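Local coordinates for designed Anbu Protein (Synthetic construct, PDB 5LOY) that forms a helical assembly as a consensus-designed relative of proteasome beta subunits and probably acts as an N-terminal nucleophile hydrolase, at residues V13-S18 against V175-T180; T29-H34 against R206-E211; E81-V86 against R124-Y129. All blocks are in the same frame, centred on the assembly; numbering follows the deposited sequence.

Contact 1 of 3, residues V13-S18 against V175-T180; sequences VFASDS and VSFDST
The ring of F177, reaching out from its helix, meets strand 11-21 at A15, S16 and D17 in a van der Waals contact, made as much with backbone as with side chains; no hydrogen bond joins the segments. CE1 takes the methyl of A15, whose CB lies 3.8 Å away. CZ rests near the backbone of S16, 3.9 Å from its CA. CE2 lies beside the start of D17, 3.7 Å from its N and close to its CB as well. All three neighbours approach the ring obliquely. Alanine suits its place because a methyl lets the ring come close to the strand; phenylalanine suits its own because a long, flat, apolar group can span the 8.3 Å between the CA atoms of D17 and F177. With an alanine in place of F177, the A15 methyl and the D17 CB would probably lose the ring they pack on, and a gap would open between helix and strand.

The polar bonds lie within the segments or reach beyond them. The carbonyl O of S176 receives both T180 N and T180 OG1, the hydroxyl at 2.8 Å, from opposite faces of its plane. D17 places CG between its backbone N and carbonyl carbon (chi1 83°), which turns the carboxylate toward a group of backbone nitrogens: OD2 accepts from the N of T1, G188 and R19, OD1 from the N of Y2. T1 probably holds the place of the N-terminal nucleophile, as in proteasome beta subunits.

Strand 11-21 runs between strands 2-8 and 191-197, and helix 166-183 packs on this sheet through F177, which also touches V4, L191 and the ring of Y2.

Contact 2 of 3, residues T29-H34 against R206-E211; sequences TFRKMH and RRRIDE
R31 lays its guanidinium flat on that of R208, two cations stacked face to face. The planes are only 17° apart and the centres 4.1 Å from each other. NH1 of R31 sits over the middle of the R208 group, 3.4 Å from its CZ, while NH2 of R208 also leans on the aliphatic part of R31, 3.7 Å from its CB. R31 has CG anti to its backbone N (chi1 -171°), which carries the chain out from the loop toward strand 205-209.

R206 meets R31 in another way. Its NH2 comes in at the edge of the R31 guanidinium, 3.7 Å from NE, with the two planes 82° apart, nearly perpendicular. D192 probably offsets part of the charge of this cluster: R31 NH2 forms a salt bridge with its OD1, and R208 NH2 a long, weak ion pair with OD2. The carboxylate thus probably makes it easier for arginines to lie so close. Long, flexible arginines suit a partly exposed seam, since their flat ends can stack while their stems span the 9.8 Å between the CA atoms of R31 and R208.

Here the two beta sheets of the NTN fold, stacked as a sandwich, approach at their margins: strand 33-38 is the outermost strand of one sheet, and strand 205-209 pairs with 191-197 in the other.

M33 is the buried member. Its chain is extended through chi1 and chi2, which sends the sulfur across toward R206, and SD lies 3.6 Å from NH2 of that arginine, the two chains running alongside one another and pointing opposite ways. An unbranched thioether suits the interior between the sheets, where M33 also touches L194, V45 and L47.

Contact 3 of 3, residues E81-V86 against R124-Y129; sequences EAARLV and RLFLIY
The N of L85 donates to the O of E81 at 3.0 Å, and V86 N to A82 O at 3.1 Å; these helical bonds fix the turn that presents A83 and V86 to F126 and I128. The methyl of A83 sits over one face of the F126 ring, displaced toward its rim. CB lies 4.2 Å from the ring centroid, 24° off the normal, a CH-pi contact. F126 has CG anti to its carbonyl carbon (chi1 -67°), and the ring so placed offers that face to the helix.

CG1 of I128 lies 4.2 Å from CG1 of V86 and 4.1 Å from the carbonyl O of A83, so one branch spans A83 and V86, about one turn apart. Helix and strand run almost in the same direction, at 19°, with their axes 9.1 Å apart. Alanine suits the closest point, where CA of A83 and CA of F126 are 6.9 Å apart, and the branched V86 and I128 fill the wider part. Helix 79-94 thus packs against the five-stranded sheet, with L114 also touching A83. With no hydrogen bond crossing between the segments, cohesion probably rests on shape and burial of apolar surface.

The three contacts span the layered NTN fold. Contact 3 lies where helix 79-94 meets the five-stranded sheet, contact 2 joins the margins of the two sheets, and contact 1 sets helix 166-183 against the other sheet. Contacts 1 and 2 are neighbours, centres about 10 Å apart, meeting through S18 O and F30 N in a probable hydrogen bond of 3.0 Å. Contact 3 is about 21 Å from contact 1 and about 22 Å from contact 2, yet F14 CE1 touches L125 CD1 between the sheets. Along the chain the segments of contacts 1 and 2 alternate, and contact 3 is nested inside both; contacts 1 and 2 thus tie early strands to later chain.

Contact 1 of 3, residues V13-S18 against V175-T180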
loop_
_atom_site.group_PDB
_atom_site.type_symbol
_atom_site.label_atom_id
_atom_site.label_comp_id
_atom_site.label_asym_id
_atom_site.label_seq_id
_atom_site.Cartn_x
_atom_site.Cartn_y
_atom_site.Cartn_z
ATOM N N VAL A 13 -16.115 13.704 4.515
ATOM C CA VAL A 13 -14.912 14.293 3.942
ATOM C C VAL A 13 -14.536 13.560 2.641
ATOM O O VAL A 13 -14.503 12.329 2.609
ATOM C CB VAL A 13 -13.741 14.151 4.913
ATOM C CG1 VAL A 13 -12.462 14.677 4.284
ATOM C CG2 VAL A 13 -14.033 14.875 6.209
ATOM N N PHE A 14 -14.262 14.307 1.590
ATOM C CA PHE A 14 -13.878 13.734 0.301
ATOM C C PHE A 14 -12.593 14.349 -0.183
ATOM O O PHE A 14 -12.411 15.570 -0.088
ATOM C CB PHE A 14 -14.928 14.027 -0.770
ATOM C CG PHE A 14 -16.305 13.543 -0.427
ATOM C CD1 PHE A 14 -16.695 12.276 -0.764
ATOM C CD2 PHE A 14 -17.233 14.390 0.176
ATOM C CE1 PHE A 14 -17.975 11.833 -0.478
ATOM C CE2 PHE A 14 -18.515 13.961 0.449
ATOM C CZ PHE A 14 -18.883 12.676 0.124
ATOM N N ALA A 15 -11.716 13.526 -0.756
ATOM C CA ALA A 15 -10.491 14.046 -1.350
ATOM C C ALA A 15 -10.099 13.266 -2.579
ATOM O O ALA A 15 -10.295 12.052 -2.639
ATOM C CB ALA A 15 -9.374 13.996 -0.330
ATOM N N SER A 16 -9.521 13.946 -3.550
ATOM C CA SER A 16 -9.081 13.277 -4.771
ATOM C C SER A 16 -7.918 14.002 -5.389
ATOM O O SER A 16 -7.833 15.210 -5.263
ATOM C CB SER A 16 -10.226 13.220 -5.795
ATOM O OG SER A 16 -10.659 14.528 -6.123
ATOM N N ASP A 17 -7.042 13.271 -6.075
ATOM C CA ASP A 17 -5.918 13.875 -6.794
ATOM C C ASP A 17 -6.323 14.134 -8.251
ATOM O O ASP A 17 -7.504 14.026 -8.587
ATOM C CB ASP A 17 -4.702 12.962 -6.743
ATOM C CG ASP A 17 -4.742 11.878 -7.813
ATOM O OD1 ASP A 17 -5.848 11.321 -8.016
ATOM O OD2 ASP A 17 -3.685 11.612 -8.463
ATOM N N SER A 18 -5.365 14.474 -9.116
ATOM C CA SER A 18 -5.692 14.800 -10.511
ATOM C C SER A 18 -4.804 14.161 -11.574
ATOM O O SER A 18 -4.987 14.399 -12.747
ATOM C CB SER A 18 -5.708 16.320 -10.706
ATOM O OG SER A 18 -4.480 16.907 -10.296
ATOM N N VAL A 175 -2.593 13.399 4.921
ATOM C CA VAL A 175 -1.425 12.614 5.259
ATOM C C VAL A 175 -1.407 11.314 4.440
ATOM O O VAL A 175 -0.358 10.888 3.930
ATOM C CB VAL A 175 -1.431 12.342 6.791
ATOM C CG1 VAL A 175 -0.525 11.196 7.156
ATOM C CG2 VAL A 175 -1.029 13.611 7.521
ATOM N N SER A 176 -2.577 10.700 4.299
ATOM C CA SER A 176 -2.760 9.562 3.391
ATOM C C SER A 176 -2.281 9.864 1.956
ATOM O O SER A 176 -1.652 9.017 1.315
ATOM C CB SER A 176 -4.231 9.152 3.358
ATOM O OG SER A 176 -4.379 7.934 2.654
ATOM N N PHE A 177 -2.580 11.061 1.456
ATOM C CA PHE A 177 -2.109 11.447 0.140
ATOM C C PHE A 177 -0.624 11.673 0.108
ATOM O O PHE A 177 0.040 11.318 -0.866
ATOM C CB PHE A 177 -2.827 12.691 -0.370
ATOM C CG PHE A 177 -4.090 12.372 -1.075
ATOM C CD1 PHE A 177 -5.241 12.106 -0.354
ATOM C CD2 PHE A 177 -4.132 12.283 -2.457
ATOM C CE1 PHE A 177 -6.419 11.771 -0.988
ATOM C CE2 PHE A 177 -5.311 11.929 -3.102
ATOM C CZ PHE A 177 -6.451 11.663 -2.366
ATOM N N ASP A 178 -0.094 12.279 1.156
ATOM C CA ASP A 178 1.343 12.535 1.243
ATOM C C ASP A 178 2.128 11.243 1.074
ATOM O O ASP A 178 3.040 11.168 0.261
ATOM C CB ASP A 178 1.669 13.198 2.573
ATOM C CG ASP A 178 3.163 13.338 2.824
ATOM O OD1 ASP A 178 3.920 13.799 1.934
ATOM O OD2 ASP A 178 3.584 12.991 3.946
ATOM N N SER A 179 1.760 10.226 1.847
ATOM C CA SER A 179 2.447 8.928 1.811
ATOM C C SER A 179 2.319 8.259 0.449
ATOM O O SER A 179 3.278 7.661 -0.064
ATOM C CB SER A 179 1.891 8.006 2.897
ATOM O OG SER A 179 2.273 8.480 4.172
ATOM N N THR A 180 1.139 8.363 -0.137
ATOM C CA THR A 180 0.888 7.802 -1.461
ATOM C C THR A 180 1.728 8.500 -2.530
ATOM O O THR A 180 2.388 7.833 -3.320
ATOM C CB THR A 180 -0.603 7.907 -1.821
ATOM O OG1 THR A 180 -1.396 7.219 -0.839
ATOM C CG2 THR A 180 -0.848 7.325 -3.176
#

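Contact 2 of 3, residues T29-H34 against R206-E211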
loop_
_atom_site.group_PDB
_atom_site.type_symbol
_atom_site.label_atom_id
_atom_site.label_comp_id
_atom_site.label_asym_id
_atom_site.label_seq_id
_atom_site.Cartn_x
_atom_site.Cartn_y
_atom_site.Cartn_z
ATOM N N THR A 29 -3.461 16.337 -16.158
ATOM C CA THR A 29 -4.289 16.759 -15.052
ATOM C C THR A 29 -5.765 16.776 -15.473
ATOM O O THR A 29 -6.146 17.427 -16.437
ATOM C CB THR A 29 -3.800 18.141 -14.587
ATOM O OG1 THR A 29 -2.403 18.057 -14.300
ATOM C CG2 THR A 29 -4.512 18.598 -13.335
ATOM N N PHE A 30 -6.564 16.012 -14.750
ATOM C CA PHE A 30 -8.019 16.024 -14.874
ATOM C C PHE A 30 -8.614 15.939 -13.474
ATOM O O PHE A 30 -8.254 15.073 -12.702
ATOM C CB PHE A 30 -8.522 14.839 -15.697
ATOM C CG PHE A 30 -8.298 14.981 -17.167
ATOM C CD1 PHE A 30 -7.113 14.573 -17.745
ATOM C CD2 PHE A 30 -9.283 15.492 -17.983
ATOM C CE1 PHE A 30 -6.901 14.701 -19.107
ATOM C CE2 PHE A 30 -9.086 15.611 -19.351
ATOM C CZ PHE A 30 -7.888 15.223 -19.915
ATOM N N ARG A 31 -9.522 16.856 -13.167
ATOM C CA ARG A 31 -10.248 16.877 -11.888
ATOM C C ARG A 31 -11.128 15.608 -11.736
ATOM O O ARG A 31 -11.767 15.201 -12.689
ATOM C CB ARG A 31 -11.112 18.150 -11.868
ATOM C CG ARG A 31 -11.783 18.497 -10.546
ATOM C CD ARG A 31 -12.796 19.645 -10.689
ATOM N NE ARG A 31 -12.716 20.572 -9.550
ATOM C CZ ARG A 31 -11.998 21.698 -9.526
ATOM N NH1 ARG A 31 -11.286 22.087 -10.573
ATOM N NH2 ARG A 31 -11.996 22.447 -8.437
ATOM N N LYS A 32 -11.171 15.014 -10.546
ATOM C CA LYS A 32 -11.928 13.790 -10.324
ATOM C C LYS A 32 -13.088 13.903 -9.342
ATOM O O LYS A 32 -13.708 12.902 -8.997
ATOM C CB LYS A 32 -10.975 12.709 -9.846
ATOM C CG LYS A 32 -9.866 12.413 -10.854
ATOM C CD LYS A 32 -8.835 11.498 -10.230
ATOM C CE LYS A 32 -7.522 11.448 -11.010
ATOM N NZ LYS A 32 -7.731 10.878 -12.365
ATOM N N MET A 33 -13.390 15.125 -8.911
ATOM C CA MET A 33 -14.456 15.415 -7.966
ATOM C C MET A 33 -15.519 16.222 -8.682
ATOM O O MET A 33 -15.203 17.232 -9.338
ATOM C CB MET A 33 -13.910 16.206 -6.780
ATOM C CG MET A 33 -14.943 16.566 -5.715
ATOM S SD MET A 33 -14.281 17.464 -4.297
ATOM C CE MET A 33 -13.308 16.176 -3.526
ATOM N N HIS A 34 -16.773 15.764 -8.561
ATOM C CA HIS A 34 -17.935 16.405 -9.182
ATOM C C HIS A 34 -19.034 16.576 -8.124
ATOM O O HIS A 34 -19.378 15.637 -7.409
ATOM C CB HIS A 34 -18.473 15.569 -10.348
ATOM C CG HIS A 34 -17.427 15.172 -11.336
ATOM N ND1 HIS A 34 -17.218 15.851 -12.518
ATOM C CD2 HIS A 34 -16.505 14.177 -11.306
ATOM C CE1 HIS A 34 -16.224 15.285 -13.181
ATOM N NE2 HIS A 34 -15.770 14.270 -12.465
ATOM N N ARG A 206 -14.686 23.758 0.492
ATOM C CA ARG A 206 -14.202 23.068 -0.686
ATOM C C ARG A 206 -13.066 23.878 -1.279
ATOM O O ARG A 206 -13.220 25.071 -1.534
ATOM C CB ARG A 206 -15.342 22.881 -1.675
ATOM C CG ARG A 206 -15.026 23.054 -3.148
ATOM C CD ARG A 206 -14.936 21.770 -3.918
ATOM N NE ARG A 206 -15.838 21.816 -5.072
ATOM C CZ ARG A 206 -15.658 21.155 -6.217
ATOM N NH1 ARG A 206 -16.571 21.268 -7.182
ATOM N NH2 ARG A 206 -14.586 20.371 -6.406
ATOM N N ARG A 207 -11.920 23.238 -1.479
ATOM C CA ARG A 207 -10.835 23.894 -2.187
ATOM C C ARG A 207 -9.890 22.966 -2.928
ATOM O O ARG A 207 -9.941 21.749 -2.793
ATOM C CB ARG A 207 -10.044 24.822 -1.259
ATOM C CG ARG A 207 -9.161 24.135 -0.241
ATOM C CD ARG A 207 -8.585 25.189 0.708
ATOM N NE ARG A 207 -7.509 24.644 1.541
ATOM C CZ ARG A 207 -6.197 24.762 1.297
ATOM N NH1 ARG A 207 -5.749 25.409 0.229
ATOM N NH2 ARG A 207 -5.332 24.213 2.138
ATOM N N ARG A 208 -9.055 23.609 -3.736
ATOM C CA ARG A 208 -8.015 22.995 -4.513
ATOM C C ARG A 208 -6.654 23.270 -3.825
ATOM O O ARG A 208 -6.350 24.386 -3.431
ATOM C CB ARG A 208 -8.090 23.570 -5.932
ATOM C CG ARG A 208 -6.967 23.165 -6.882
ATOM C CD ARG A 208 -7.398 23.161 -8.360
ATOM N NE ARG A 208 -7.930 21.853 -8.769
ATOM C CZ ARG A 208 -7.960 21.404 -10.022
ATOM N NH1 ARG A 208 -7.522 22.167 -11.007
ATOM N NH2 ARG A 208 -8.446 20.188 -10.292
ATOM N N ILE A 209 -5.869 22.216 -3.651
ATOM C CA ILE A 209 -4.571 22.283 -3.001
ATOM C C ILE A 209 -3.483 22.009 -4.032
ATOM O O ILE A 209 -3.370 20.888 -4.522
ATOM C CB ILE A 209 -4.504 21.219 -1.899
ATOM C CG1 ILE A 209 -5.470 21.580 -0.773
ATOM C CG2 ILE A 209 -3.101 21.107 -1.319
ATOM C CD1 ILE A 209 -5.689 20.463 0.230
ATOM N N ASP A 210 -2.682 23.010 -4.353
ATOM C CA ASP A 210 -1.610 22.850 -5.344
ATOM C C ASP A 210 -0.215 22.759 -4.715
ATOM O O ASP A 210 -0.058 22.838 -3.500
ATOM C CB ASP A 210 -1.680 23.951 -6.418
ATOM C CG ASP A 210 -1.372 25.349 -5.878
ATOM O OD1 ASP A 210 -0.737 25.477 -4.806
ATOM O OD2 ASP A 210 -1.757 26.342 -6.553
ATOM N N GLU A 211 0.804 22.586 -5.545
ATOM C CA GLU A 211 2.187 22.417 -5.051
ATOM C C GLU A 211 2.709 23.573 -4.181
ATOM O O GLU A 211 3.628 23.392 -3.419
ATOM C CB GLU A 211 3.163 22.167 -6.221
ATOM C CG GLU A 211 3.561 23.392 -7.038
ATOM C CD GLU A 211 4.374 23.037 -8.296
ATOM O OE1 GLU A 211 4.736 21.850 -8.472
ATOM O OE2 GLU A 211 4.678 23.951 -9.107
#

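Contact 3 of 3, residues E81-V86 against R124-Y129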
loop_
_atom_site.group_PDB
_atom_site.type_symbol
_atom_site.label_atom_id
_atom_site.label_comp_id
_atom_site.label_asym_id
_atom_site.label_seq_id
_atom_site.Cartn_x
_atom_site.Cartn_y
_atom_site.Cartn_z
ATOM N N GLU A 81 -30.776 5.130 -4.212
ATOM C CA GLU A 81 -31.189 5.241 -5.601
ATOM C C GLU A 81 -30.173 6.018 -6.452
ATOM O O GLU A 81 -29.972 5.704 -7.618
ATOM C CB GLU A 81 -32.578 5.868 -5.708
ATOM C CG GLU A 81 -33.720 4.985 -5.164
ATOM C CD GLU A 81 -33.822 3.602 -5.845
ATOM O OE1 GLU A 81 -33.698 3.528 -7.105
ATOM O OE2 GLU A 81 -34.024 2.578 -5.126
ATOM N N ALA A 82 -29.536 7.028 -5.885
ATOM C CA ALA A 82 -28.481 7.754 -6.593
ATOM C C ALA A 82 -27.331 6.830 -7.030
ATOM O O ALA A 82 -26.884 6.869 -8.181
ATOM C CB ALA A 82 -27.928 8.867 -5.712
ATOM N N ALA A 83 -26.881 5.995 -6.100
ATOM C CA ALA A 83 -25.809 5.030 -6.359
ATOM C C ALA A 83 -26.218 4.058 -7.446
ATOM O O ALA A 83 -25.434 3.716 -8.305
ATOM C CB ALA A 83 -25.451 4.275 -5.085
ATOM N N ARG A 84 -27.454 3.616 -7.393
ATOM C CA ARG A 84 -27.997 2.772 -8.421
ATOM C C ARG A 84 -27.981 3.444 -9.804
ATOM O O ARG A 84 -27.745 2.780 -10.814
ATOM C CB ARG A 84 -29.417 2.376 -8.051
ATOM C CG ARG A 84 -29.911 1.155 -8.774
ATOM C CD ARG A 84 -30.974 0.461 -7.948
ATOM N NE ARG A 84 -31.950 -0.209 -8.801
ATOM C CZ ARG A 84 -33.223 -0.434 -8.462
ATOM N NH1 ARG A 84 -33.675 -0.036 -7.264
ATOM N NH2 ARG A 84 -34.053 -1.056 -9.311
ATOM N N LEU A 85 -28.215 4.748 -9.857
ATOM C CA LEU A 85 -28.098 5.467 -11.126
ATOM C C LEU A 85 -26.671 5.465 -11.664
ATOM O O LEU A 85 -26.472 5.331 -12.870
ATOM C CB LEU A 85 -28.565 6.920 -11.001
ATOM C CG LEU A 85 -30.073 7.144 -10.829
ATOM C CD1 LEU A 85 -30.323 8.612 -10.532
ATOM C CD2 LEU A 85 -30.850 6.683 -12.044
ATOM N N VAL A 86 -25.689 5.641 -10.792
ATOM C CA VAL A 86 -24.314 5.676 -11.235
ATOM C C VAL A 86 -23.932 4.326 -11.794
ATOM O O VAL A 86 -23.327 4.220 -12.867
ATOM C CB VAL A 86 -23.358 6.063 -10.101
ATOM C CG1 VAL A 86 -21.905 5.917 -10.540
ATOM C CG2 VAL A 86 -23.626 7.497 -9.639
ATOM N N ARG A 124 -24.744 9.753 3.837
ATOM C CA ARG A 124 -24.453 8.383 3.408
ATOM C C ARG A 124 -23.301 8.353 2.395
ATOM O O ARG A 124 -23.008 9.359 1.734
ATOM C CB ARG A 124 -25.703 7.738 2.814
ATOM C CG ARG A 124 -26.854 7.603 3.799
ATOM C CD ARG A 124 -28.155 7.194 3.121
ATOM N NE ARG A 124 -28.203 5.758 2.857
ATOM C CZ ARG A 124 -29.234 5.116 2.302
ATOM N NH1 ARG A 124 -30.325 5.783 1.907
ATOM N NH2 ARG A 124 -29.166 3.802 2.125
ATOM N N LEU A 125 -22.658 7.196 2.291
ATOM C CA LEU A 125 -21.461 7.036 1.488
ATOM C C LEU A 125 -21.442 5.656 0.820
ATOM O O LEU A 125 -21.623 4.635 1.508
ATOM C CB LEU A 125 -20.246 7.169 2.386
ATOM C CG LEU A 125 -18.891 7.074 1.684
ATOM C CD1 LEU A 125 -18.730 8.256 0.736
ATOM C CD2 LEU A 125 -17.741 7.031 2.682
ATOM N N PHE A 126 -21.201 5.634 -0.498
ATOM C CA PHE A 126 -21.233 4.397 -1.297
ATOM C C PHE A 126 -19.987 4.198 -2.143
ATOM O O PHE A 126 -19.343 5.175 -2.539
ATOM C CB PHE A 126 -22.415 4.414 -2.251
ATOM C CG PHE A 126 -23.739 4.357 -1.567
ATOM C CD1 PHE A 126 -24.295 5.497 -1.044
ATOM C CD2 PHE A 126 -24.423 3.168 -1.435
ATOM C CE1 PHE A 126 -25.520 5.445 -0.407
ATOM C CE2 PHE A 126 -25.647 3.108 -0.779
ATOM C CZ PHE A 126 -26.189 4.248 -0.260
ATOM N N LEU A 127 -19.673 2.933 -2.429
ATOM C CA LEU A 127 -18.614 2.560 -3.379
ATOM C C LEU A 127 -19.256 1.826 -4.536
ATOM O O LEU A 127 -19.980 0.849 -4.314
ATOM C CB LEU A 127 -17.598 1.663 -2.703
ATOM C CG LEU A 127 -16.496 1.024 -3.554
ATOM C CD1 LEU A 127 -15.623 2.064 -4.210
ATOM C CD2 LEU A 127 -15.613 0.133 -2.694
ATOM N N ILE A 128 -19.034 2.302 -5.760
ATOM C CA ILE A 128 -19.580 1.632 -6.938
ATOM C C ILE A 128 -18.467 0.892 -7.642
ATOM O O ILE A 128 -17.455 1.480 -8.037
ATOM C CB ILE A 128 -20.262 2.599 -7.917
ATOM C CG1 ILE A 128 -21.493 3.228 -7.289
ATOM C CG2 ILE A 128 -20.741 1.870 -9.141
ATOM C CD1 ILE A 128 -21.196 4.474 -6.504
ATOM N N TYR A 129 -18.654 -0.407 -7.781
ATOM C CA TYR A 129 -17.637 -1.257 -8.358
ATOM C C TYR A 129 -17.658 -1.221 -9.882
ATOM O O TYR A 129 -18.643 -0.813 -10.479
ATOM C CB TYR A 129 -17.872 -2.702 -7.902
ATOM C CG TYR A 129 -17.666 -2.987 -6.430
ATOM C CD1 TYR A 129 -16.445 -2.721 -5.796
ATOM C CD2 TYR A 129 -18.663 -3.602 -5.699
ATOM C CE1 TYR A 129 -16.257 -3.019 -4.458
ATOM C CE2 TYR A 129 -18.486 -3.920 -4.371
ATOM C CZ TYR A 129 -17.289 -3.625 -3.755
ATOM O OH TYR A 129 -17.165 -3.970 -2.428
#